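Local coordinates for protein glutathione S-transferase (Bombyx mori, PDB 5ZFG) that metabolises the insecticide diazinon and probably conjugates glutathione to electrophilic compounds as a glutathione S-transferase, at residues M1-Y6 with P55-E60; A23-F28 with K77-S82; L47-K52 with Y63-N68. All blocks are in the same frame, centred on the assembly; numbering follows the deposited sequence. Where two conformers were deposited one is given.

Contact 1 (M1-Y6 with P55-E60); sequences MVLKLY and PVLDDE
Y6 and V56 lie side by side across two antiparallel strands, 3-6 and 56-59, whose axes approach to 4.7 Å with 166° between their directions. They form a hydrogen-bonded pair, as do K4 and D58, and D58 N to K4 O is nearly straight at 2.7 Å and 178°.

The Y6 side chain can be traced outward over the partner strand. Its CB touches V56 CG1 at 3.6 Å. With CG anti to the carbonyl carbon (chi1 -64°), the ring starts out beside the backbone N, and its CD2 edge meets V56 O in the plane of the ring. Farther out, CE2 comes within 4.3 Å of D58 CB. At the tip, OH is 2.7 Å from a water that donates to D58 OD2, so a single water joins the phenol to the carboxylate. The other carboxylate oxygen, OD1, accepts from G61 N, so both oxygens of D58 have partners.

L3, L5, L57 and D59 occupy the other face. L3 CD1 meets L57 CD1 at 3.6 Å, the two side chains crossing obliquely, and also rests against D59 CB at 3.5 Å. L5 CD1 reaches L57 CD1 more loosely, at 4.1 Å. This leucine layer is buried beneath helices 12-23 and 67-78, whereas helix 43-48 packs on the Y6 and V56 side. D59 OD2 is held by the hydroxyls of Y73 and Y78.

Two helices on one face, one on the other, and a cis peptide bond before P55 as strand 56-59 begins are characteristic of the thioredoxin-like N-terminal domain of glutathione transferases, here with strand order 2-1-3-4, in which the cis-proline loop borders the glutathione site.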
loop_
_atom_site.group_PDB
_atom_site.type_symbol
_atom_site.label_atom_id
_atom_site.label_comp_id
_atom_site.label_asym_id
_atom_site.label_seq_id
_atom_site.Cartn_x
_atom_site.Cartn_y
_atom_site.Cartn_z
ATOM N N MET B 1 -24.795 -3.653 14.580
ATOM C CA MET B 1 -23.575 -3.142 13.966
ATOM C C MET B 1 -22.484 -2.937 15.007
ATOM O O MET B 1 -22.096 -1.802 15.285
ATOM C CB MET B 1 -23.854 -1.834 13.237
ATOM N N VAL B 2 -22.005 -4.042 15.595
ATOM C CA VAL B 2 -20.907 -3.977 16.564
ATOM C C VAL B 2 -19.586 -3.624 15.896
ATOM O O VAL B 2 -18.581 -3.412 16.591
ATOM C CB VAL B 2 -20.814 -5.305 17.355
ATOM C CG1 VAL B 2 -20.097 -6.375 16.551
ATOM C CG2 VAL B 2 -20.147 -5.101 18.733
ATOM N N LEU B 3 -19.558 -3.551 14.570
ATOM C CA LEU B 3 -18.373 -3.107 13.844
ATOM C C LEU B 3 -18.267 -1.587 13.910
ATOM O O LEU B 3 -19.226 -0.879 13.596
ATOM C CB LEU B 3 -18.469 -3.573 12.398
ATOM C CG LEU B 3 -17.353 -3.331 11.384
ATOM C CD1 LEU B 3 -16.078 -3.962 11.886
ATOM C CD2 LEU B 3 -17.730 -3.943 10.067
ATOM N N LYS B 4 -17.100 -1.079 14.303
ATOM C CA LYS B 4 -16.930 0.342 14.586
ATOM C C LYS B 4 -15.843 0.924 13.693
ATOM O O LYS B 4 -14.743 0.366 13.612
ATOM C CB LYS B 4 -16.569 0.556 16.052
ATOM C CG LYS B 4 -17.668 0.088 17.036
ATOM C CD LYS B 4 -17.306 0.456 18.465
ATOM C CE LYS B 4 -18.145 -0.318 19.467
ATOM N NZ LYS B 4 -17.953 0.244 20.833
ATOM N N LEU B 5 -16.146 2.046 13.044
ATOM C CA LEU B 5 -15.173 2.752 12.207
ATOM C C LEU B 5 -14.894 4.133 12.780
ATOM O O LEU B 5 -15.798 4.973 12.860
ATOM C CB LEU B 5 -15.668 2.887 10.770
ATOM C CG LEU B 5 -14.694 3.596 9.837
ATOM C CD1 LEU B 5 -13.489 2.692 9.556
ATOM C CD2 LEU B 5 -15.388 3.983 8.531
ATOM N N TYR B 6 -13.635 4.378 13.123
ATOM C CA TYR B 6 -13.171 5.699 13.531
ATOM C C TYR B 6 -12.669 6.442 12.298
ATOM O O TYR B 6 -11.703 6.010 11.663
ATOM C CB TYR B 6 -12.081 5.568 14.596
ATOM C CG TYR B 6 -12.616 4.931 15.864
ATOM C CD1 TYR B 6 -12.998 5.715 16.943
ATOM C CD2 TYR B 6 -12.786 3.550 15.964
ATOM C CE1 TYR B 6 -13.506 5.145 18.097
ATOM C CE2 TYR B 6 -13.298 2.963 17.122
ATOM C CZ TYR B 6 -13.652 3.771 18.186
ATOM O OH TYR B 6 -14.172 3.209 19.344
ATOM N N PRO B 55 -8.409 6.388 8.942
ATOM C CA PRO B 55 -9.291 5.673 9.869
ATOM C C PRO B 55 -8.683 4.478 10.608
ATOM O O PRO B 55 -7.578 4.022 10.295
ATOM C CB PRO B 55 -10.413 5.196 8.942
ATOM C CG PRO B 55 -9.690 4.856 7.673
ATOM C CD PRO B 55 -8.652 5.966 7.544
ATOM N N VAL B 56 -9.441 3.943 11.568
ATOM C CA VAL B 56 -9.140 2.642 12.165
ATOM C C VAL B 56 -10.459 1.912 12.387
ATOM O O VAL B 56 -11.474 2.532 12.716
ATOM C CB VAL B 56 -8.311 2.772 13.469
ATOM C CG1 VAL B 56 -9.058 3.554 14.568
ATOM C CG2 VAL B 56 -7.858 1.401 13.973
ATOM N N LEU B 57 -10.452 0.606 12.139
ATOM C CA LEU B 57 -11.618 -0.258 12.312
ATOM C C LEU B 57 -11.487 -1.057 13.595
ATOM O O LEU B 57 -10.409 -1.562 13.916
ATOM C CB LEU B 57 -11.745 -1.211 11.118
ATOM C CG LEU B 57 -12.998 -2.078 11.002
ATOM C CD1 LEU B 57 -14.174 -1.270 10.472
ATOM C CD2 LEU B 57 -12.712 -3.286 10.100
ATOM N N ASP B 58 -12.592 -1.174 14.331
ATOM C CA ASP B 58 -12.683 -2.069 15.480
ATOM C C ASP B 58 -13.755 -3.111 15.170
ATOM O O ASP B 58 -14.952 -2.799 15.170
ATOM C CB ASP B 58 -13.003 -1.288 16.754
ATOM C CG ASP B 58 -13.285 -2.198 17.954
ATOM O OD1 ASP B 58 -13.155 -3.439 17.842
ATOM O OD2 ASP B 58 -13.642 -1.654 19.020
ATOM N N ASP B 59 -13.322 -4.338 14.895
ATOM C CA ASP B 59 -14.221 -5.456 14.594
ATOM C C ASP B 59 -14.172 -6.391 15.797
ATOM O O ASP B 59 -13.309 -7.266 15.889
ATOM C CB ASP B 59 -13.835 -6.185 13.300
ATOM C CG ASP B 59 -14.937 -7.121 12.810
ATOM O OD1 ASP B 59 -15.997 -7.202 13.486
ATOM O OD2 ASP B 59 -14.765 -7.773 11.756
ATOM N N GLU B 60 -15.090 -6.176 16.741
ATOM C CA GLU B 60 -15.204 -7.042 17.914
ATOM C C GLU B 60 -13.865 -7.162 18.642
ATOM O O GLU B 60 -13.495 -8.222 19.141
ATOM C CB GLU B 60 -15.743 -8.418 17.504
ATOM C CG GLU B 60 -16.257 -9.295 18.630
ATOM C CD GLU B 60 -16.979 -10.534 18.123
ATOM O OE1 GLU B 60 -17.679 -11.185 18.929
ATOM O OE2 GLU B 60 -16.845 -10.858 16.923
HETATM O O HOH W 1 -13.746 0.701 20.138
#

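Contact 2 (A23-F28 with K77-S82); sequences ALEVPF and KYRPGS
L24 and R79 slide past each other in opposite directions, the leucine lying against the aliphatic part of the arginine. L24 CD2 is 3.8 Å from R79 CG and also stands over one face of the guanidinium, offset toward its rim. The arginine chain folds at chi2 and chi3 (-77° and -60°) instead of extending, and this doubling back accompanies the return of its tip to the backbone of 23-28. There NH2 makes a weak, bent hydrogen bond to L24 O, 3.0 Å long with 130° at the hydrogen. A second link runs through a water that accepts from R79 NH2 at 2.6 Å and donates to A23 O.

Both carbonyls lie where helix 12-23 ends, and E25, with positive phi, completes a Schellman motif. The positive guanidinium thus sits where the helix dipole would probably attract it; E25 OE1, 4.4 Å from NH2, may add to the effect without forming a salt bridge.

V26 and Y78 cross at about a right angle. V26 CG2 meets Y78 CB at 3.9 Å, so the closest approach is at the root of the tyrosine, with V26 CG1 oblique to the ring; Y78 OH bonds to D59 OD2. Toward the end of 77-82, S82 OG faces L24 CD2 but has its polar partner in L84 N. A type I turn, R79 to S82, closed by S82 N to R79 O, brings that serine back toward the leucine.

The C-terminal ends of helices 12-23 and 67-78 are thereby joined on one side of the sheet, an interface belonging to the thioredoxin-like fold of the N-terminal domain.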
loop_
_atom_site.group_PDB
_atom_site.type_symbol
_atom_site.label_atom_id
_atom_site.label_comp_id
_atom_site.label_asym_id
_atom_site.label_seq_id
_atom_site.Cartn_x
_atom_site.Cartn_y
_atom_site.Cartn_z
ATOM N N ALA B 23 -21.551 -0.144 0.184
ATOM C CA ALA B 23 -21.767 -0.947 -1.021
ATOM C C ALA B 23 -21.948 -2.421 -0.685
ATOM O O ALA B 23 -22.739 -3.127 -1.327
ATOM C CB ALA B 23 -20.604 -0.765 -1.988
ATOM N N LEU B 24 -21.231 -2.903 0.321
ATOM C CA LEU B 24 -21.304 -4.304 0.716
ATOM C C LEU B 24 -22.450 -4.583 1.675
ATOM O O LEU B 24 -22.668 -5.749 2.033
ATOM C CB LEU B 24 -19.986 -4.737 1.357
ATOM C CG LEU B 24 -18.822 -4.819 0.364
ATOM C CD1 LEU B 24 -17.556 -5.250 1.090
ATOM C CD2 LEU B 24 -19.165 -5.783 -0.744
ATOM N N GLU B 25 -23.172 -3.543 2.098
ATOM C CA GLU B 25 -24.269 -3.674 3.052
ATOM C C GLU B 25 -23.805 -4.286 4.372
ATOM O O GLU B 25 -24.509 -5.086 4.982
ATOM C CB GLU B 25 -25.419 -4.493 2.449
ATOM C CG GLU B 25 -25.751 -4.090 1.025
ATOM C CD GLU B 25 -27.051 -4.707 0.536
ATOM O OE1 GLU B 25 -27.005 -5.794 -0.073
ATOM O OE2 GLU B 25 -28.113 -4.105 0.789
ATOM N N VAL B 26 -22.614 -3.903 4.823
ATOM C CA VAL B 26 -22.089 -4.332 6.112
ATOM C C VAL B 26 -22.437 -3.250 7.131
ATOM O O VAL B 26 -21.997 -2.097 6.965
ATOM C CB VAL B 26 -20.573 -4.580 6.058
ATOM C CG1 VAL B 26 -20.054 -4.896 7.435
ATOM C CG2 VAL B 26 -20.243 -5.721 5.089
ATOM N N PRO B 27 -23.246 -3.546 8.146
ATOM C CA PRO B 27 -23.636 -2.498 9.100
ATOM C C PRO B 27 -22.476 -2.117 10.007
ATOM O O PRO B 27 -21.667 -2.963 10.396
ATOM C CB PRO B 27 -24.780 -3.148 9.891
ATOM C CG PRO B 27 -25.243 -4.290 9.026
ATOM C CD PRO B 27 -23.983 -4.797 8.389
ATOM N N PHE B 28 -22.395 -0.832 10.348
ATOM C CA PHE B 28 -21.319 -0.367 11.217
ATOM C C PHE B 28 -21.753 0.884 11.960
ATOM O O PHE B 28 -22.676 1.593 11.547
ATOM C CB PHE B 28 -20.033 -0.082 10.424
ATOM C CG PHE B 28 -20.143 1.083 9.491
ATOM C CD1 PHE B 28 -19.595 2.324 9.821
ATOM C CD2 PHE B 28 -20.783 0.945 8.269
ATOM C CE1 PHE B 28 -19.690 3.385 8.949
ATOM C CE2 PHE B 28 -20.888 2.009 7.398
ATOM C CZ PHE B 28 -20.338 3.236 7.743
ATOM N N LYS B 77 -13.598 -10.887 4.644
ATOM C CA LYS B 77 -14.296 -11.444 5.797
ATOM C C LYS B 77 -15.797 -11.554 5.550
ATOM O O LYS B 77 -16.405 -12.591 5.830
ATOM C CB LYS B 77 -14.011 -10.590 7.036
ATOM C CG LYS B 77 -14.825 -10.978 8.259
ATOM C CD LYS B 77 -14.304 -12.254 8.884
ATOM C CE LYS B 77 -14.892 -12.447 10.275
ATOM N NZ LYS B 77 -14.931 -13.885 10.655
ATOM N N TYR B 78 -16.416 -10.496 5.025
ATOM C CA TYR B 78 -17.878 -10.478 4.964
ATOM C C TYR B 78 -18.481 -10.720 3.591
ATOM O O TYR B 78 -19.650 -11.119 3.518
ATOM C CB TYR B 78 -18.402 -9.156 5.529
ATOM C CG TYR B 78 -18.063 -9.085 6.975
ATOM C CD1 TYR B 78 -18.600 -10.013 7.874
ATOM C CD2 TYR B 78 -17.164 -8.148 7.451
ATOM C CE1 TYR B 78 -18.263 -9.986 9.201
ATOM C CE2 TYR B 78 -16.828 -8.109 8.777
ATOM C CZ TYR B 78 -17.382 -9.027 9.650
ATOM O OH TYR B 78 -17.038 -8.998 10.976
ATOM N N ARG B 79 -17.759 -10.507 2.498
ATOM C CA ARG B 79 -18.310 -10.769 1.167
ATOM C C ARG B 79 -17.255 -11.393 0.260
ATOM O O ARG B 79 -16.931 -10.849 -0.797
ATOM C CB ARG B 79 -18.868 -9.489 0.544
ATOM C CG ARG B 79 -20.032 -8.835 1.294
ATOM C CD ARG B 79 -21.357 -9.554 1.055
ATOM N NE ARG B 79 -21.730 -9.571 -0.354
ATOM C CZ ARG B 79 -22.543 -8.692 -0.934
ATOM N NH1 ARG B 79 -22.811 -8.812 -2.229
ATOM N NH2 ARG B 79 -23.089 -7.695 -0.231
ATOM N N PRO B 80 -16.719 -12.566 0.633
ATOM C CA PRO B 80 -15.593 -13.124 -0.143
ATOM C C PRO B 80 -15.931 -13.429 -1.587
ATOM O O PRO B 80 -15.043 -13.370 -2.444
ATOM C CB PRO B 80 -15.224 -14.404 0.625
ATOM C CG PRO B 80 -16.426 -14.721 1.447
ATOM C CD PRO B 80 -17.033 -13.394 1.808
ATOM N N GLY B 81 -17.183 -13.730 -1.894
ATOM C CA GLY B 81 -17.539 -13.947 -3.277
ATOM C C GLY B 81 -17.916 -12.713 -4.062
ATOM O O GLY B 81 -18.337 -12.853 -5.212
ATOM N N SER B 82 -17.768 -11.483 -3.487
ATOM C CA SER B 82 -18.264 -10.296 -4.180
ATOM C C SER B 82 -17.312 -9.864 -5.296
ATOM O O SER B 82 -16.089 -9.884 -5.120
ATOM C CB SER B 82 -18.453 -9.132 -3.210
ATOM O OG SER B 82 -18.707 -7.927 -3.922
HETATM O O HOH W 2 -23.552 -5.772 -1.968
#

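Contact 3 (L47-K52 with Y63-N68). With ACT (acetate ion), chain H.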
loop_
_atom_site.group_PDB
_atom_site.type_symbol
_atom_site.label_atom_id
_atom_site.label_comp_id
_atom_site.label_asym_id
_atom_site.label_seq_id
_atom_site.Cartn_x
_atom_site.Cartn_y
_atom_site.Cartn_z
ATOM N N LEU B 47 -4.170 2.890 21.409
ATOM C CA LEU B 47 -4.480 1.489 21.697
ATOM C C LEU B 47 -5.045 0.784 20.473
ATOM O O LEU B 47 -4.815 -0.416 20.279
ATOM C CB LEU B 47 -5.492 1.381 22.837
ATOM C CG LEU B 47 -5.006 1.427 24.281
ATOM C CD1 LEU B 47 -6.220 1.406 25.201
ATOM C CD2 LEU B 47 -4.084 0.247 24.568
ATOM N N MET B 48 -5.799 1.507 19.651
ATOM C CA MET B 48 -6.368 0.944 18.435
ATOM C C MET B 48 -5.417 1.061 17.252
ATOM O O MET B 48 -5.261 0.102 16.485
ATOM C CB MET B 48 -7.691 1.634 18.113
ATOM C CG MET B 48 -8.797 1.398 19.133
ATOM S SD MET B 48 -10.379 2.069 18.569
ATOM C CE MET B 48 -10.010 3.830 18.543
ATOM N N ASN B 49 -4.780 2.223 17.090
ATOM C CA ASN B 49 -3.884 2.477 15.966
ATOM C C ASN B 49 -2.626 3.170 16.472
ATOM O O ASN B 49 -2.590 4.406 16.582
ATOM C CB ASN B 49 -4.547 3.324 14.886
ATOM C CG ASN B 49 -3.645 3.482 13.686
ATOM O OD1 ASN B 49 -2.647 2.772 13.590
ATOM N ND2 ASN B 49 -3.985 4.379 12.769
ATOM N N PRO B 50 -1.561 2.418 16.753
ATOM C CA PRO B 50 -0.309 3.053 17.205
ATOM C C PRO B 50 0.279 4.030 16.199
ATOM O O PRO B 50 1.141 4.838 16.570
ATOM C CB PRO B 50 0.626 1.858 17.442
ATOM C CG PRO B 50 0.078 0.769 16.594
ATOM C CD PRO B 50 -1.428 0.960 16.605
ATOM N N GLN B 51 -0.176 4.009 14.941
ATOM C CA GLN B 51 0.272 4.977 13.948
ATOM C C GLN B 51 -0.404 6.342 14.089
ATOM O O GLN B 51 0.044 7.297 13.445
ATOM C CB GLN B 51 0.042 4.414 12.532
ATOM C CG GLN B 51 0.802 3.121 12.236
ATOM C CD GLN B 51 0.257 2.378 11.004
ATOM O OE1 GLN B 51 -0.264 1.272 11.124
ATOM N NE2 GLN B 51 0.355 3.004 9.825
ATOM N N LYS B 52 -1.475 6.451 14.895
ATOM C CA LYS B 52 -2.121 7.737 15.179
ATOM C C LYS B 52 -2.721 8.366 13.929
ATOM O O LYS B 52 -2.712 9.592 13.771
ATOM C CB LYS B 52 -1.147 8.729 15.821
ATOM C CG LYS B 52 -0.332 8.194 16.971
ATOM C CD LYS B 52 0.384 9.376 17.660
ATOM C CE LYS B 52 0.836 9.036 19.063
ATOM N NZ LYS B 52 -0.296 8.664 19.953
ATOM N N TYR B 63 -8.487 -4.630 15.974
ATOM C CA TYR B 63 -8.180 -3.266 15.544
ATOM C C TYR B 63 -7.335 -3.307 14.277
ATOM O O TYR B 63 -6.225 -3.846 14.283
ATOM C CB TYR B 63 -7.433 -2.492 16.630
ATOM C CG TYR B 63 -8.157 -2.438 17.964
ATOM C CD1 TYR B 63 -9.536 -2.266 18.020
ATOM C CD2 TYR B 63 -7.461 -2.572 19.159
ATOM C CE1 TYR B 63 -10.206 -2.217 19.238
ATOM C CE2 TYR B 63 -8.122 -2.522 20.383
ATOM C CZ TYR B 63 -9.495 -2.346 20.411
ATOM O OH TYR B 63 -10.166 -2.291 21.619
ATOM N N LEU B 64 -7.838 -2.706 13.205
ATOM C CA LEU B 64 -7.143 -2.738 11.923
ATOM C C LEU B 64 -7.084 -1.325 11.361
ATOM O O LEU B 64 -8.127 -0.738 11.063
ATOM C CB LEU B 64 -7.858 -3.691 10.958
ATOM C CG LEU B 64 -7.278 -3.794 9.547
ATOM C CD1 LEU B 64 -5.890 -4.417 9.619
ATOM C CD2 LEU B 64 -8.207 -4.601 8.641
ATOM N N SER B 65 -5.873 -0.784 11.211
ATOM C CA SER B 65 -5.665 0.483 10.521
ATOM C C SER B 65 -5.197 0.210 9.089
ATOM O O SER B 65 -5.178 -0.943 8.641
ATOM C CB SER B 65 -4.666 1.359 11.284
ATOM O OG SER B 65 -3.339 0.857 11.180
ATOM N N GLU B 66 -4.799 1.289 8.381
ATOM C CA GLU B 66 -4.483 1.330 6.950
ATOM C C GLU B 66 -5.724 1.072 6.096
ATOM O O GLU B 66 -6.181 -0.074 5.976
ATOM C CB GLU B 66 -3.360 0.339 6.596
ATOM C CG GLU B 66 -2.025 0.722 7.226
ATOM C CD GLU B 66 -1.307 1.849 6.501
ATOM O OE1 GLU B 66 -1.756 2.284 5.420
ATOM O OE2 GLU B 66 -0.257 2.311 7.013
ATOM N N SER B 67 -6.247 2.136 5.472
ATOM C CA SER B 67 -7.535 2.042 4.774
ATOM C C SER B 67 -7.528 0.985 3.660
ATOM O O SER B 67 -8.541 0.297 3.452
ATOM C CB SER B 67 -7.945 3.418 4.225
ATOM O OG SER B 67 -7.053 3.925 3.250
ATOM N N ASN B 68 -6.397 0.812 2.944
ATOM C CA ASN B 68 -6.336 -0.234 1.920
ATOM C C ASN B 68 -6.528 -1.617 2.533
ATOM O O ASN B 68 -7.280 -2.444 2.007
ATOM C CB ASN B 68 -5.009 -0.184 1.172
ATOM C CG ASN B 68 -4.938 0.949 0.193
ATOM O OD1 ASN B 68 -5.896 1.698 0.019
ATOM N ND2 ASN B 68 -3.779 1.107 -0.439
HETATM C C ACT H . -4.690 5.475 5.251
HETATM O O ACT H . -4.697 5.067 4.066
HETATM O OXT ACT H . -5.350 4.812 6.085
HETATM C CH3 ACT H . -3.930 6.707 5.658
HETATM O O HOH W 3 -4.086 -2.056 15.466
#
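Backbones 47-52 and 63-68 converge at M48 and Y63, whose CA atoms are 5.4 Å apart; 47-52 leaves helix 43-48 through a type I turn, N49 to K52, and 63-68 passes from strand to helix at the N-cap residue E66. In glutathione transferases this strand-to-helix turn of the thioredoxin-like domain contributes to the glutathione site, and it probably does so here.

M48 lies over the Y63 ring: CG stands above its centre, 3.8 Å from the centroid and 7° off the normal, a CH-pi contact. SD is more distant and oblique, adding a looser Met-aromatic contact. One water donates to both M48 O and Y63 O.

N49 OD1 accepts from Q51 N, above its carbonyl plane, forming an Asx turn, while ND2 is held by E53 O. S65 OG lies close to both N49 OD1 and Q51 OE1, with the destination of its proton unsettled. Q51 NE2 donates to E66 OE2 at 3.0 Å and 156°, reaching the anti side from somewhat out of the carboxylate plane; the acceptor lies in the Q51 amide plane. The second subunit reinforces this cluster: its Y142 and H97 bond to Q51 OE1, and its S104 to E66 OE2.

An acetate, probably from the crystallisation liquor though perhaps placed like a glutathione carboxylate, accepts from S67 N at OXT (2.9 Å) and from S67 OG at O (2.7 Å).

How the contacts relate
Contacts 1 and 3 meet within one sheet, their centres about 11 Å apart: L57 N probably bonds to L64 O at 2.9 Å, and Y6 CE2 touches M48 SD at 3.4 Å. Contact 2 lies about 14 Å from contact 1, centre to centre, and is tied to it by D59 OD2 and Y78 OH at 2.7 Å, a probable hydrogen bond. Contacts 2 and 3 do not touch, with nearest atoms about 8 Å apart, but share helix 67-78 at its two ends. The acetate bound in contact 3 also lies about 4 Å from the P55 side chain of contact 1, consistent with contacts 1 and 3 both bordering the probable glutathione pocket, with contact 3 also reaching the subunit interface.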